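Local coordinates for phosphodiesterase (Pseudomonas aeruginosa, PDB 4G75), which is a colicin M-like bacteriocin, a metal-binding hydrolase that degrades peptidoglycan, probably by cleaving its lipid-linked precursor, at residues L59-Q64 / P76-P81. Sequence-based numbering, arbitrary orientation. Where two conformers were deposited one is given.
Sequences LALWAQ and PSLPFP. With EDO (1,2-ethanediol), chain M.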
ATOM      1  N   LEU A  59      -3.337  14.165   5.285  1.00  9.41           N
ATOM      2  CA  LEU A  59      -4.245  15.221   4.863  1.00 16.03           C
ATOM      3  C   LEU A  59      -4.210  16.402   5.825  1.00 11.84           C
ATOM      4  O   LEU A  59      -4.278  17.558   5.408  1.00 11.33           O
ATOM      5  CB  LEU A  59      -5.669  14.683   4.719  1.00  9.39           C
ATOM      6  CG  LEU A  59      -5.918  13.876   3.443  1.00  9.87           C
ATOM      7  CD1 LEU A  59      -7.259  13.180   3.524  1.00 13.00           C
ATOM      8  CD2 LEU A  59      -5.832  14.764   2.210  1.00 11.46           C
ATOM      9  N   ALA A  60      -4.096  16.114   7.113  1.00  9.78           N
ATOM     10  CA  ALA A  60      -4.052  17.182   8.100  1.00  9.30           C
ATOM     11  C   ALA A  60      -2.812  18.045   7.888  1.00 12.23           C
ATOM     12  O   ALA A  60      -2.879  19.270   7.973  1.00 13.57           O
ATOM     13  CB  ALA A  60      -4.086  16.609   9.510  1.00 11.65           C
ATOM     14  N   LEU A  61      -1.683  17.403   7.613  1.00 11.44           N
ATOM     15  CA  LEU A  61      -0.449  18.126   7.351  1.00  8.09           C
ATOM     16  C   LEU A  61      -0.596  18.973   6.094  1.00 16.84           C
ATOM     17  O   LEU A  61      -0.309  20.171   6.106  1.00 12.35           O
ATOM     18  CB  LEU A  61       0.725  17.154   7.185  1.00 10.83           C
ATOM     19  CG  LEU A  61       1.047  16.359   8.452  1.00  7.10           C
ATOM     20  CD1 LEU A  61       2.144  15.342   8.197  1.00  8.16           C
ATOM     21  CD2 LEU A  61       1.435  17.307   9.583  1.00 10.93           C
ATOM     22  N   TRP A  62      -1.056  18.348   5.015  1.00  9.42           N
ATOM     23  CA  TRP A  62      -1.188  19.045   3.739  1.00 10.12           C
ATOM     24  C   TRP A  62      -2.165  20.205   3.824  1.00 12.92           C
ATOM     25  O   TRP A  62      -1.892  21.291   3.308  1.00 11.21           O
ATOM     26  CB  TRP A  62      -1.617  18.093   2.614  1.00  8.63           C
ATOM     27  CG  TRP A  62      -1.578  18.762   1.271  1.00  6.07           C
ATOM     28  CD1 TRP A  62      -2.615  19.388   0.629  1.00 12.45           C
ATOM     29  CD2 TRP A  62      -0.433  18.912   0.424  1.00  9.83           C
ATOM     30  NE1 TRP A  62      -2.185  19.899  -0.572  1.00 12.74           N
ATOM     31  CE2 TRP A  62      -0.852  19.618  -0.724  1.00 15.83           C
ATOM     32  CE3 TRP A  62       0.902  18.503   0.517  1.00  9.25           C
ATOM     33  CZ2 TRP A  62       0.017  19.925  -1.768  1.00 13.88           C
ATOM     34  CZ3 TRP A  62       1.764  18.812  -0.524  1.00 17.83           C
ATOM     35  CH2 TRP A  62       1.316  19.517  -1.650  1.00 18.57           C
ATOM     36  N   ALA A  63      -3.310  19.970   4.458  1.00 11.62           N
ATOM     37  CA  ALA A  63      -4.330  21.003   4.574  1.00 13.83           C
ATOM     38  C   ALA A  63      -3.737  22.241   5.241  1.00 16.72           C
ATOM     39  O   ALA A  63      -4.090  23.372   4.901  1.00 12.82           O
ATOM     40  CB  ALA A  63      -5.535  20.495   5.348  1.00 13.74           C
ATOM     41  N   GLN A  64      -2.832  22.035   6.188  1.00 11.38           N
ATOM     42  CA  GLN A  64      -2.145  23.153   6.832  0.59 14.86           C
ATOM     43  C   GLN A  64      -1.184  23.810   5.854  1.00 13.04           C
ATOM     44  O   GLN A  64      -1.236  25.017   5.615  1.00 16.12           O
ATOM     45  CB  GLN A  64      -1.363  22.676   8.054  0.59 14.38           C
ATOM     46  CG  GLN A  64      -2.216  22.155   9.194  0.59 18.38           C
ATOM     47  CD  GLN A  64      -1.376  21.497  10.271  0.59 10.22           C
ATOM     48  OE1 GLN A  64      -0.713  22.173  11.058  0.59 13.20           O
ATOM     49  NE2 GLN A  64      -1.396  20.174  10.306  0.59  5.86           N
ATOM     50  N   PRO A  76      -2.931  18.383  15.974  1.00 14.94           N
ATOM     51  CA  PRO A  76      -2.500  19.739  16.333  1.00 15.50           C
ATOM     52  C   PRO A  76      -1.887  20.467  15.147  1.00 12.87           C
ATOM     53  O   PRO A  76      -1.160  19.861  14.357  1.00 20.17           O
ATOM     54  CB  PRO A  76      -1.420  19.492  17.397  1.00 15.86           C
ATOM     55  CG  PRO A  76      -1.670  18.104  17.893  1.00 24.07           C
ATOM     56  CD  PRO A  76      -2.166  17.354  16.693  1.00 12.78           C
ATOM     57  N   SER A  77      -2.177  21.758  15.011  1.00  8.94           N
ATOM     58  CA  SER A  77      -1.484  22.565  14.018  1.00 11.60           C
ATOM     59  C   SER A  77      -0.005  22.669  14.394  1.00 12.48           C
ATOM     60  O   SER A  77       0.342  22.793  15.570  1.00 18.89           O
ATOM     61  CB  SER A  77      -2.116  23.957  13.898  1.00 15.81           C
ATOM     62  OG  SER A  77      -1.860  24.729  15.052  1.00 21.31           O
ATOM     63  N   LEU A  78       0.859  22.619  13.386  1.00 10.87           N
ATOM     64  CA  LEU A  78       2.302  22.553  13.594  1.00 12.23           C
ATOM     65  C   LEU A  78       3.031  23.780  13.075  1.00 10.33           C
ATOM     66  O   LEU A  78       2.554  24.473  12.177  1.00 11.28           O
ATOM     67  CB  LEU A  78       2.887  21.317  12.895  1.00  9.72           C
ATOM     68  CG  LEU A  78       2.306  19.961  13.309  1.00  8.29           C
ATOM     69  CD1 LEU A  78       3.020  18.833  12.566  1.00  8.46           C
ATOM     70  CD2 LEU A  78       2.383  19.747  14.814  1.00 13.84           C
ATOM     71  N   PRO A  79       4.208  24.046  13.641  1.00 13.51           N
ATOM     72  CA  PRO A  79       5.083  25.094  13.116  1.00 19.04           C
ATOM     73  C   PRO A  79       5.416  24.820  11.650  1.00  9.20           C
ATOM     74  O   PRO A  79       5.200  25.679  10.794  1.00 11.23           O
ATOM     75  CB  PRO A  79       6.335  24.966  13.987  1.00 10.49           C
ATOM     76  CG  PRO A  79       5.859  24.344  15.251  1.00 23.16           C
ATOM     77  CD  PRO A  79       4.739  23.430  14.869  1.00 11.03           C
ATOM     78  N   PHE A  80       5.913  23.619  11.364  1.00 10.57           N
ATOM     79  CA  PHE A  80       6.278  23.243  10.003  1.00  9.98           C
ATOM     80  C   PHE A  80       5.589  21.944   9.569  1.00 16.03           C
ATOM     81  O   PHE A  80       6.215  20.883   9.551  1.00 11.68           O
ATOM     82  CB  PHE A  80       7.789  23.073   9.881  1.00 12.27           C
ATOM     83  CG  PHE A  80       8.580  24.251  10.378  1.00 12.18           C
ATOM     84  CD1 PHE A  80       8.552  25.457   9.702  1.00 29.24           C
ATOM     85  CD2 PHE A  80       9.368  24.137  11.510  1.00 22.31           C
ATOM     86  CE1 PHE A  80       9.285  26.534  10.157  1.00 29.05           C
ATOM     87  CE2 PHE A  80      10.109  25.210  11.965  1.00 28.32           C
ATOM     88  CZ  PHE A  80      10.065  26.407  11.291  1.00 16.52           C
ATOM     89  N   PRO A  81       4.298  22.028   9.222  1.00 14.33           N
ATOM     90  CA  PRO A  81       3.538  20.876   8.725  1.00  9.50           C
ATOM     91  C   PRO A  81       4.134  20.390   7.406  1.00 12.24           C
ATOM     92  O   PRO A  81       4.047  19.203   7.075  1.00 10.27           O
ATOM     93  CB  PRO A  81       2.142  21.465   8.497  1.00 11.07           C
ATOM     94  CG  PRO A  81       2.412  22.938   8.264  1.00 10.59           C
ATOM     95  CD  PRO A  81       3.452  23.228   9.301  1.00 16.86           C
TER
HETATM   96  C1  EDO M 312       8.693  20.984  12.888  1.00 42.92           C
HETATM   97  O1  EDO M 312       8.685  19.986  11.859  1.00 21.70           O
HETATM   98  C2  EDO M 312       7.297  21.140  13.482  1.00 15.32           C
HETATM   99  O2  EDO M 312       6.329  21.112  12.425  1.00 25.28           O
HETATM  100  O   HOH W   1      -0.661  18.182  12.321  1.00 13.63           O
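Gln64 reaches from helix 55-65 to Leu78, and its side-chain amide shows how a carboxamide can tie a helix to the chain that returns past it. Gln64 OE1 accepts the backbone N-H of Leu78, N to OE1 2.8 Å; the donor lies in the plane of the side-chain carbonyl, and the N-H...O angle is 155°. On the other branch, Gln64 NE2 gives one hydrogen to Ala60 O, a turn back in its own helix, over a distance of 2.9 Å. That carbonyl also accepts the backbone N of Gln64, and the two donors approach it from opposite faces. A water accepts from Gln64 NE2, and its oxygen lies 2.7 Å from Pro76 O, to which it donates. In this conformer bonds at both OE1 and NE2 orient the amide; a second conformer was deposited, so the grip is not exclusive.

Apolar contacts flank this polar bridge. The Pro81 ring rests against the start of the Gln64 side chain, CB to CB 3.7 Å. Leu61 CD2 comes within 3.7 Å of Leu78 CD1. Arg45 of helix 34-49 and Glu84 of helix 81-102 also touch Leu61.

Phe80, whose N binds an ethanediol probably from the crystallisation liquor, occupies the N-cap position of helix 81-102. The arrangement is the surface connection between helix 55-65 and helix 81-102, away from the magnesium site, with a glutamine side chain of the first helix hydrogen-bonded to the backbone of the loop that leads to the second.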